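Local atomic coordinates of aminotransferase (Bacillus subtilis, PDB entry 6L1O), a protein that catalyses a pyridoxal-phosphate-dependent amino transfer in the biosynthesis of the dipeptide antibiotic bacilysin. Residues 212-217 with 297-302; 238-243 with 289-294; 113-118 with 136-141. All blocks are in the same frame, centred on the assembly; numbering follows the deposited sequence.

Contact 1. Residues 212-217 with 297-302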
loop_
_atom_site.group_PDB
_atom_site.type_symbol
_atom_site.label_atom_id
_atom_site.label_comp_id
_atom_site.label_asym_id
_atom_site.label_seq_id
_atom_site.Cartn_x
_atom_site.Cartn_y
_atom_site.Cartn_z
ATOM N N PHE B 212 15.178 -14.314 14.726
ATOM C CA PHE B 212 14.906 -15.579 15.414
ATOM C C PHE B 212 15.718 -16.749 14.912
ATOM O O PHE B 212 15.196 -17.599 14.234
ATOM C CB PHE B 212 13.417 -15.891 15.328
ATOM C CG PHE B 212 12.553 -14.788 15.853
ATOM C CD1 PHE B 212 12.522 -14.527 17.232
ATOM C CD2 PHE B 212 11.806 -13.983 15.008
ATOM C CE1 PHE B 212 11.726 -13.539 17.754
ATOM C CE2 PHE B 212 11.006 -12.974 15.534
ATOM C CZ PHE B 212 10.987 -12.733 16.904
ATOM N N GLU B 213 16.998 -16.783 15.258
ATOM C CA GLU B 213 17.793 -17.968 15.113
ATOM C C GLU B 213 18.354 -18.287 16.489
ATOM O O GLU B 213 18.962 -17.428 17.123
ATOM C CB GLU B 213 18.910 -17.776 14.107
ATOM C CG GLU B 213 19.856 -18.981 14.014
ATOM C CD GLU B 213 20.796 -18.902 12.812
ATOM O OE1 GLU B 213 20.593 -18.034 11.922
ATOM O OE2 GLU B 213 21.726 -19.715 12.724
ATOM N N PHE B 214 18.124 -19.512 16.954
ATOM C CA PHE B 214 18.301 -19.841 18.379
ATOM C C PHE B 214 19.728 -20.112 18.845
ATOM O O PHE B 214 20.084 -19.697 19.956
ATOM C CB PHE B 214 17.413 -21.004 18.722
ATOM C CG PHE B 214 15.974 -20.723 18.478
ATOM C CD1 PHE B 214 15.317 -19.722 19.200
ATOM C CD2 PHE B 214 15.259 -21.435 17.508
ATOM C CE1 PHE B 214 13.972 -19.456 18.988
ATOM C CE2 PHE B 214 13.932 -21.153 17.265
ATOM C CZ PHE B 214 13.273 -20.168 18.023
ATOM N N ASP B 215 20.522 -20.800 18.037
ATOM C CA ASP B 215 21.927 -21.159 18.428
ATOM C C ASP B 215 22.939 -20.014 18.235
ATOM O O ASP B 215 23.994 -20.024 18.845
ATOM C CB ASP B 215 22.427 -22.415 17.698
ATOM N N GLN B 216 22.600 -19.015 17.409
ATOM C CA GLN B 216 23.496 -17.902 17.154
ATOM C C GLN B 216 22.777 -16.712 16.537
ATOM O O GLN B 216 21.624 -16.822 16.113
ATOM C CB GLN B 216 24.620 -18.354 16.237
ATOM C CG GLN B 216 24.176 -19.237 15.078
ATOM C CD GLN B 216 25.316 -20.116 14.562
ATOM O OE1 GLN B 216 25.147 -21.311 14.348
ATOM N NE2 GLN B 216 26.486 -19.530 14.396
ATOM N N LYS B 217 23.480 -15.584 16.486
ATOM C CA LYS B 217 23.007 -14.395 15.782
ATOM C C LYS B 217 22.791 -14.728 14.289
ATOM O O LYS B 217 23.663 -15.326 13.652
ATOM C CB LYS B 217 24.019 -13.257 15.924
ATOM N N ILE B 297 10.970 -16.800 24.706
ATOM C CA ILE B 297 9.582 -17.268 24.777
ATOM C C ILE B 297 9.312 -18.328 23.703
ATOM O O ILE B 297 8.733 -19.404 24.000
ATOM C CB ILE B 297 8.564 -16.149 24.673
ATOM C CG1 ILE B 297 8.612 -15.268 25.947
ATOM C CG2 ILE B 297 7.148 -16.670 24.459
ATOM C CD1 ILE B 297 7.937 -13.924 25.851
ATOM N N TYR B 298 9.672 -17.999 22.446
ATOM C CA TYR B 298 9.432 -18.969 21.370
ATOM C C TYR B 298 10.214 -20.248 21.592
ATOM O O TYR B 298 9.652 -21.347 21.389
ATOM C CB TYR B 298 9.742 -18.324 19.999
ATOM C CG TYR B 298 8.729 -17.275 19.614
ATOM C CD1 TYR B 298 7.375 -17.446 19.874
ATOM C CD2 TYR B 298 9.120 -16.083 18.992
ATOM C CE1 TYR B 298 6.453 -16.505 19.501
ATOM C CE2 TYR B 298 8.217 -15.139 18.628
ATOM C CZ TYR B 298 6.888 -15.327 18.871
ATOM O OH TYR B 298 5.955 -14.395 18.468
ATOM N N LYS B 299 11.484 -20.135 22.004
ATOM C CA LYS B 299 12.310 -21.307 22.249
ATOM C C LYS B 299 11.713 -22.208 23.369
ATOM O O LYS B 299 11.707 -23.421 23.261
ATOM C CB LYS B 299 13.757 -20.889 22.568
ATOM C CG LYS B 299 14.742 -22.019 22.886
ATOM C CD LYS B 299 14.796 -23.053 21.773
ATOM C CE LYS B 299 15.838 -24.154 22.069
ATOM N NZ LYS B 299 15.499 -25.419 21.372
ATOM N N GLU B 300 11.191 -21.590 24.415
ATOM C CA GLU B 300 10.540 -22.345 25.466
ATOM C C GLU B 300 9.307 -23.078 24.959
ATOM O O GLU B 300 9.050 -24.213 25.343
ATOM C CB GLU B 300 10.176 -21.424 26.604
ATOM C CG GLU B 300 9.285 -21.981 27.696
ATOM C CD GLU B 300 9.887 -23.142 28.449
ATOM O OE1 GLU B 300 11.144 -23.206 28.569
ATOM O OE2 GLU B 300 9.086 -23.996 28.941
ATOM N N ARG B 301 8.516 -22.434 24.123
ATOM C CA ARG B 301 7.301 -23.043 23.585
ATOM C C ARG B 301 7.691 -24.215 22.709
ATOM O O ARG B 301 7.098 -25.257 22.795
ATOM C CB ARG B 301 6.459 -22.027 22.784
ATOM C CG ARG B 301 5.763 -21.016 23.664
ATOM C CD ARG B 301 5.082 -19.950 22.840
ATOM N NE ARG B 301 4.430 -18.947 23.694
ATOM C CZ ARG B 301 3.758 -17.905 23.238
ATOM N NH1 ARG B 301 3.571 -17.732 21.919
ATOM N NH2 ARG B 301 3.187 -17.099 24.079
ATOM N N ILE B 302 8.714 -24.026 21.877
ATOM C CA ILE B 302 9.238 -25.067 21.018
ATOM C C ILE B 302 9.702 -26.279 21.824
ATOM O O ILE B 302 9.314 -27.423 21.524
ATOM C CB ILE B 302 10.395 -24.548 20.159
ATOM C CG1 ILE B 302 9.834 -23.653 19.049
ATOM C CG2 ILE B 302 11.204 -25.707 19.571
ATOM C CD1 ILE B 302 10.924 -22.810 18.393
#

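Contact 2. Residues 238-243 with 289-294. With PLP (pyridoxal-5'-phosphate), chain E.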
loop_
_atom_site.group_PDB
_atom_site.type_symbol
_atom_site.label_atom_id
_atom_site.label_comp_id
_atom_site.label_asym_id
_atom_site.label_seq_id
_atom_site.Cartn_x
_atom_site.Cartn_y
_atom_site.Cartn_z
ATOM N N SER B 238 6.898 -7.089 11.401
ATOM C CA SER B 238 5.778 -7.902 11.840
ATOM C C SER B 238 6.149 -8.923 12.874
ATOM O O SER B 238 5.570 -8.949 13.953
ATOM C CB SER B 238 5.065 -8.584 10.647
ATOM O OG SER B 238 4.534 -7.600 9.767
ATOM N N LYS B 239 7.205 -9.693 12.592
ATOM C CA LYS B 239 7.594 -10.770 13.496
ATOM C C LYS B 239 8.545 -10.291 14.575
ATOM O O LYS B 239 8.453 -10.695 15.694
ATOM C CB LYS B 239 8.220 -11.923 12.703
ATOM C CG LYS B 239 7.344 -12.465 11.564
ATOM C CD LYS B 239 5.873 -12.562 11.960
ATOM C CE LYS B 239 5.006 -13.114 10.892
ATOM N NZ LYS B 239 5.572 -12.949 9.545
ATOM N N THR B 240 9.504 -9.446 14.221
ATOM C CA THR B 240 10.513 -9.028 15.157
ATOM C C THR B 240 9.924 -8.302 16.348
ATOM O O THR B 240 10.330 -8.514 17.476
ATOM C CB THR B 240 11.560 -8.111 14.478
ATOM O OG1 THR B 240 12.231 -8.864 13.455
ATOM C CG2 THR B 240 12.589 -7.648 15.494
ATOM N N PHE B 241 8.929 -7.488 16.094
ATOM C CA PHE B 241 8.421 -6.568 17.103
ATOM C C PHE B 241 6.991 -6.771 17.474
ATOM O O PHE B 241 6.373 -5.909 18.140
ATOM C CB PHE B 241 8.625 -5.126 16.604
ATOM C CG PHE B 241 10.063 -4.763 16.405
ATOM C CD1 PHE B 241 10.909 -4.612 17.481
ATOM C CD2 PHE B 241 10.570 -4.558 15.113
ATOM C CE1 PHE B 241 12.251 -4.287 17.289
ATOM C CE2 PHE B 241 11.873 -4.164 14.929
ATOM C CZ PHE B 241 12.716 -4.044 16.033
ATOM N N ASN B 242 6.406 -7.916 17.082
ATOM C CA ASN B 242 4.959 -8.126 17.252
ATOM C C ASN B 242 4.178 -6.919 16.681
ATOM O O ASN B 242 3.296 -6.302 17.352
ATOM C CB ASN B 242 4.618 -8.303 18.740
ATOM C CG ASN B 242 5.251 -9.487 19.379
ATOM O OD1 ASN B 242 5.529 -10.470 18.741
ATOM N ND2 ASN B 242 5.496 -9.396 20.692
ATOM N N MET B 243 4.532 -6.529 15.458
ATOM C CA MET B 243 3.884 -5.396 14.785
ATOM C C MET B 243 3.182 -5.801 13.498
ATOM O O MET B 243 3.027 -4.967 12.555
ATOM C CB MET B 243 4.930 -4.303 14.520
ATOM C CG MET B 243 5.362 -3.575 15.769
ATOM S SD MET B 243 6.721 -2.435 15.536
ATOM C CE MET B 243 5.769 -1.039 14.908
ATOM N N GLU B 289 17.265 -6.343 24.097
ATOM C CA GLU B 289 16.845 -7.336 25.086
ATOM C C GLU B 289 15.365 -7.678 25.021
ATOM O O GLU B 289 14.978 -8.765 25.377
ATOM C CB GLU B 289 17.197 -6.880 26.537
ATOM N N HIS B 290 14.531 -6.768 24.528
ATOM C CA HIS B 290 13.113 -7.066 24.333
ATOM C C HIS B 290 12.911 -8.197 23.292
ATOM O O HIS B 290 12.128 -9.105 23.489
ATOM C CB HIS B 290 12.332 -5.807 23.866
ATOM C CG HIS B 290 12.149 -4.763 24.915
ATOM N ND1 HIS B 290 11.235 -4.878 25.937
ATOM C CD2 HIS B 290 12.702 -3.540 25.046
ATOM C CE1 HIS B 290 11.269 -3.790 26.680
ATOM N NE2 HIS B 290 12.158 -2.972 26.166
ATOM N N THR B 291 13.659 -8.115 22.196
ATOM C CA THR B 291 13.575 -9.074 21.112
ATOM C C THR B 291 14.249 -10.392 21.567
ATOM O O THR B 291 13.756 -11.427 21.259
ATOM C CB THR B 291 14.243 -8.524 19.833
ATOM O OG1 THR B 291 13.725 -7.210 19.543
ATOM C CG2 THR B 291 14.004 -9.391 18.636
ATOM N N GLU B 292 15.350 -10.322 22.326
ATOM C CA GLU B 292 15.979 -11.529 22.834
ATOM C C GLU B 292 15.021 -12.259 23.785
ATOM O O GLU B 292 14.927 -13.501 23.753
ATOM C CB GLU B 292 17.310 -11.233 23.538
ATOM C CG GLU B 292 18.423 -10.679 22.654
ATOM C CD GLU B 292 19.064 -11.772 21.814
ATOM O OE1 GLU B 292 19.652 -12.688 22.408
ATOM O OE2 GLU B 292 18.954 -11.758 20.576
ATOM N N SER B 293 14.314 -11.500 24.620
ATOM C CA SER B 293 13.321 -12.044 25.507
ATOM C C SER B 293 12.191 -12.774 24.742
ATOM O O SER B 293 11.755 -13.882 25.140
ATOM C CB SER B 293 12.720 -10.951 26.367
ATOM O OG SER B 293 11.894 -11.485 27.369
ATOM N N LEU B 294 11.741 -12.183 23.630
ATOM C CA LEU B 294 10.782 -12.755 22.782
ATOM C C LEU B 294 11.274 -14.054 22.119
ATOM O O LEU B 294 10.544 -15.040 22.075
ATOM C CB LEU B 294 10.341 -11.750 21.706
ATOM C CG LEU B 294 9.288 -12.195 20.751
ATOM C CD1 LEU B 294 8.007 -12.655 21.431
ATOM C CD2 LEU B 294 9.026 -11.061 19.761
HETATM N N1 PLP E . 8.004 -13.328 4.517
HETATM C C2 PLP E . 7.680 -14.479 5.136
HETATM C C2A PLP E . 8.228 -15.797 4.675
HETATM C C3 PLP E . 6.699 -14.483 6.197
HETATM O O3 PLP E . 6.288 -15.588 6.829
HETATM C C4 PLP E . 6.219 -13.211 6.601
HETATM C C4A PLP E . 4.960 -13.289 7.427
HETATM C C5 PLP E . 6.626 -12.005 5.893
HETATM C C6 PLP E . 7.559 -12.131 4.874
HETATM C C5A PLP E . 6.208 -10.630 6.323
HETATM O O4P PLP E . 4.883 -10.340 6.224
HETATM P P PLP E . 4.377 -8.799 6.434
HETATM O O1P PLP E . 3.587 -8.500 5.211
HETATM O O2P PLP E . 5.540 -7.869 6.702
HETATM O O3P PLP E . 3.518 -8.871 7.666
HETATM O O HOH W 1 10.742 -7.229 20.046
#

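Contact 3. Residues 113-118 with 136-141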
loop_
_atom_site.group_PDB
_atom_site.type_symbol
_atom_site.label_atom_id
_atom_site.label_comp_id
_atom_site.label_asym_id
_atom_site.label_seq_id
_atom_site.Cartn_x
_atom_site.Cartn_y
_atom_site.Cartn_z
ATOM N N CYS B 113 9.011 -4.119 -10.112
ATOM C CA CYS B 113 10.237 -3.395 -10.494
ATOM C C CYS B 113 11.301 -4.223 -11.213
ATOM O O CYS B 113 12.115 -3.666 -11.954
ATOM C CB CYS B 113 10.907 -2.779 -9.293
ATOM S SG CYS B 113 10.016 -1.419 -8.618
ATOM N N LEU B 114 11.303 -5.529 -10.985
ATOM C CA LEU B 114 12.422 -6.355 -11.422
ATOM C C LEU B 114 12.081 -7.456 -12.416
ATOM O O LEU B 114 12.991 -8.106 -12.897
ATOM C CB LEU B 114 13.136 -6.935 -10.191
ATOM C CG LEU B 114 13.676 -5.905 -9.177
ATOM C CD1 LEU B 114 14.304 -6.555 -7.967
ATOM C CD2 LEU B 114 14.761 -5.026 -9.810
ATOM N N LEU B 115 10.786 -7.707 -12.653
ATOM C CA LEU B 115 10.351 -8.771 -13.529
ATOM C C LEU B 115 9.509 -8.241 -14.676
ATOM O O LEU B 115 8.571 -7.457 -14.466
ATOM C CB LEU B 115 9.555 -9.836 -12.763
ATOM C CG LEU B 115 10.203 -10.948 -11.987
ATOM C CD1 LEU B 115 9.158 -11.748 -11.190
ATOM C CD2 LEU B 115 10.978 -11.922 -12.885
ATOM N N ASN B 116 9.843 -8.676 -15.887
ATOM C CA ASN B 116 9.012 -8.399 -17.084
ATOM C C ASN B 116 8.167 -9.575 -17.424
ATOM O O ASN B 116 8.500 -10.698 -17.074
ATOM C CB ASN B 116 9.905 -8.101 -18.309
ATOM C CG ASN B 116 10.585 -6.780 -18.215
ATOM O OD1 ASN B 116 9.951 -5.786 -17.849
ATOM N ND2 ASN B 116 11.873 -6.722 -18.588
ATOM N N PRO B 117 7.046 -9.340 -18.070
ATOM C CA PRO B 117 6.207 -10.439 -18.482
ATOM C C PRO B 117 7.119 -11.374 -19.238
ATOM O O PRO B 117 7.999 -10.955 -19.934
ATOM C CB PRO B 117 5.191 -9.758 -19.388
ATOM C CG PRO B 117 5.040 -8.455 -18.753
ATOM C CD PRO B 117 6.446 -8.074 -18.454
ATOM N N GLY B 118 6.944 -12.646 -19.018
ATOM C CA GLY B 118 7.790 -13.624 -19.658
ATOM C C GLY B 118 9.119 -13.973 -19.032
ATOM O O GLY B 118 9.666 -14.948 -19.388
ATOM N N THR B 136 3.043 -13.786 -10.553
ATOM C CA THR B 136 1.929 -13.994 -11.466
ATOM C C THR B 136 1.393 -12.636 -11.949
ATOM O O THR B 136 1.110 -12.466 -13.109
ATOM C CB THR B 136 0.819 -14.811 -10.837
ATOM O OG1 THR B 136 1.367 -16.047 -10.316
ATOM C CG2 THR B 136 -0.240 -15.153 -11.854
ATOM N N MET B 137 1.281 -11.677 -11.049
ATOM C CA MET B 137 0.858 -10.337 -11.392
ATOM C C MET B 137 1.835 -9.565 -12.249
ATOM O O MET B 137 1.421 -8.609 -12.901
ATOM C CB MET B 137 0.556 -9.524 -10.132
ATOM C CG MET B 137 -0.636 -10.113 -9.391
ATOM S SD MET B 137 -0.694 -9.493 -7.682
ATOM C CE MET B 137 -1.521 -7.939 -7.957
ATOM N N ALA B 138 3.096 -9.964 -12.251
ATOM C CA ALA B 138 4.088 -9.454 -13.183
ATOM C C ALA B 138 4.010 -10.211 -14.545
ATOM O O ALA B 138 4.769 -9.892 -15.455
ATOM C CB ALA B 138 5.494 -9.592 -12.616
ATOM N N ARG B 139 3.132 -11.208 -14.621
ATOM C CA ARG B 139 2.968 -12.062 -15.806
ATOM C C ARG B 139 4.232 -12.857 -16.125
ATOM O O ARG B 139 4.512 -13.158 -17.272
ATOM C CB ARG B 139 2.513 -11.221 -17.014
ATOM C CG ARG B 139 1.338 -10.298 -16.718
ATOM C CD ARG B 139 1.055 -9.354 -17.887
ATOM N NE ARG B 139 -0.403 -9.270 -18.174
ATOM C CZ ARG B 139 -1.225 -8.305 -17.740
ATOM N NH1 ARG B 139 -0.755 -7.285 -17.017
ATOM N NH2 ARG B 139 -2.518 -8.345 -18.043
ATOM N N ALA B 140 5.005 -13.215 -15.101
ATOM C CA ALA B 140 6.257 -13.936 -15.276
ATOM C C ALA B 140 6.088 -15.413 -14.962
ATOM O O ALA B 140 5.046 -15.820 -14.457
ATOM C CB ALA B 140 7.293 -13.331 -14.391
ATOM N N GLU B 141 7.107 -16.201 -15.270
ATOM C CA GLU B 141 7.084 -17.656 -15.124
ATOM C C GLU B 141 7.877 -18.097 -13.894
ATOM O O GLU B 141 8.905 -17.550 -13.598
ATOM C CB GLU B 141 7.702 -18.305 -16.362
ATOM C CG GLU B 141 7.742 -19.837 -16.322
ATOM C CD GLU B 141 8.696 -20.436 -17.353
ATOM O OE1 GLU B 141 9.165 -19.706 -18.278
ATOM O OE2 GLU B 141 8.970 -21.648 -17.231
#

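Contact 1. Residues 212-217 with 297-302
In this fold-type I aminotransferase, F212 and F214, on the loop that follows strand 202-206, pack against Y298, K299 and I302 on one side of the long helix 289-313. The backbones of F212 and F214 are also hydrogen-bonded to T323 and K321, so the same loop meets two parts of the chain. No hydrogen bond crosses the contact itself; aromatic and aliphatic surfaces make it up.

F212 and Y298 form an edge-to-face pair, with ring planes at 74° and centroids 5.5 Å apart. The edge of Y298 points toward the face of F212, and Y298 CD2 comes within 3.8 Å of F212 CE1. F324 meets the Y298 ring as well.

F214 reaches the next residue along the helix. With CG anti to the backbone N (chi1 178°) and a bend at chi2, K299 places its CD over one face of the F214 ring, toward the rim. K299 NZ is salt-bridged to D303 and lies 5.9 Å from the F214 ring centroid, at most a weak cation-pi attraction. At the far end of the ring the I302 methyl meets it tip to tip: I302 CD1 lies 3.6 Å from F214 CZ and equally near CE2.

Contact 2. Residues 238-243 with 289-294
T240 and T291 touch methyl to methyl where the turn after the cofactor lysine meets the start of helix 289-313, with CG2 of T240 3.9 Å from CG2 of T291. In T240, OG1, anti to the carbonyl carbon (chi1 -63°), is hydrogen-bonded to Y235 OH, while CG2, anti to the backbone N, lies over the centre of the F241 ring. One water bridges the T240 carbonyl and the T291 hydroxyl: it donates to T240 O at 2.9 Å and is bonded to T291 OG1.

One turn further, L294, with CG anti to the backbone N (chi1 -178°), brings CD2 to T240 O and, tip to tip, to the N242 amide. L294 CD2 is 3.7 Å from N242 OD1, a buried oxygen with no polar partner in the model, while ND2 of the same amide is held by P45 O. N242 has positive phi, and M243 N bonds back to S238 O, closing the turn.

On the cofactor side, S238 OG donates to the phosphate atom O3P of PLP at 2.7 Å. K239, probably the Schiff-base lysine of this family, bends so that NZ comes too close to PLP C4A for a non-bonded contact; its bonding state stays doubtful. Y66 of the second subunit packs on both residues.

Segment 238-243 follows strand 231-236, and its F241 packs on I50 of helix 48-57 and on A283 and L284 of helix 274-285.

Contact 3. Residues 113-118 with 136-141
A138, R139 and A140 meet L115, P117 and G118 where two helix ends come together beside the edge of the large domain's mixed sheet. The second segment closes a beta-alpha-beta crossover: strand 120-125, helix 130-137, then strand 141-146 running parallel to the first. The other segment is the turn leading from helix 103-114 into strand 120-125.

T136 lies in the last turn of helix 130-137, and T136 O accepts R139 N at 2.8 Å. M137 follows, its side chain packing on L12 and on F264 of the second subunit. At A138 the contact begins: its CB sits 4.1 Å from L115 CB, and its carbonyl takes a CA-H...O contact from the proline, P117 CA to A138 O 3.4 Å.

R139 takes up positive phi (63°) in a Schellman motif, which ends the helix and swings its carbonyl round to the other segment. G118 N donates to R139 O at 3.0 Å in a nearly straight bond (167° at the hydrogen), the donor standing 38° out of the carbonyl plane. The same oxygen takes a CA-H...O contact from P117. Beside it the side chains cross, R139 CB lying 3.9 Å from P117 CB, while the rest of R139 leads away and packs on R139 of the second subunit.

A140 comes just before E141 opens strand 141-146 with backbone hydrogen bonds to D119 and A121. The A140 methyl rests against the first segment, its CB 4.0 Å from L115 CD1 and 3.9 Å from N116 O.

Contacts 1 and 2 are neighbours on helix 289-313, their centres about 12 Å apart, and contact 2 is nested in the loop that contact 1 closes. F212 joins them: its CE2 lies 3.4 Å from K239 O, and its CZ lies 3.8 Å from L294 CD2. Contact 2 reaches the cofactor directly, whereas the F212 side chain of contact 1 is about 10 Å from PLP. Contact 3 stands apart, across the chain's centre, with its centre about 36 Å from that of contact 1 and about 34 Å from that of contact 2. It shares with contact 2 a border on the second subunit.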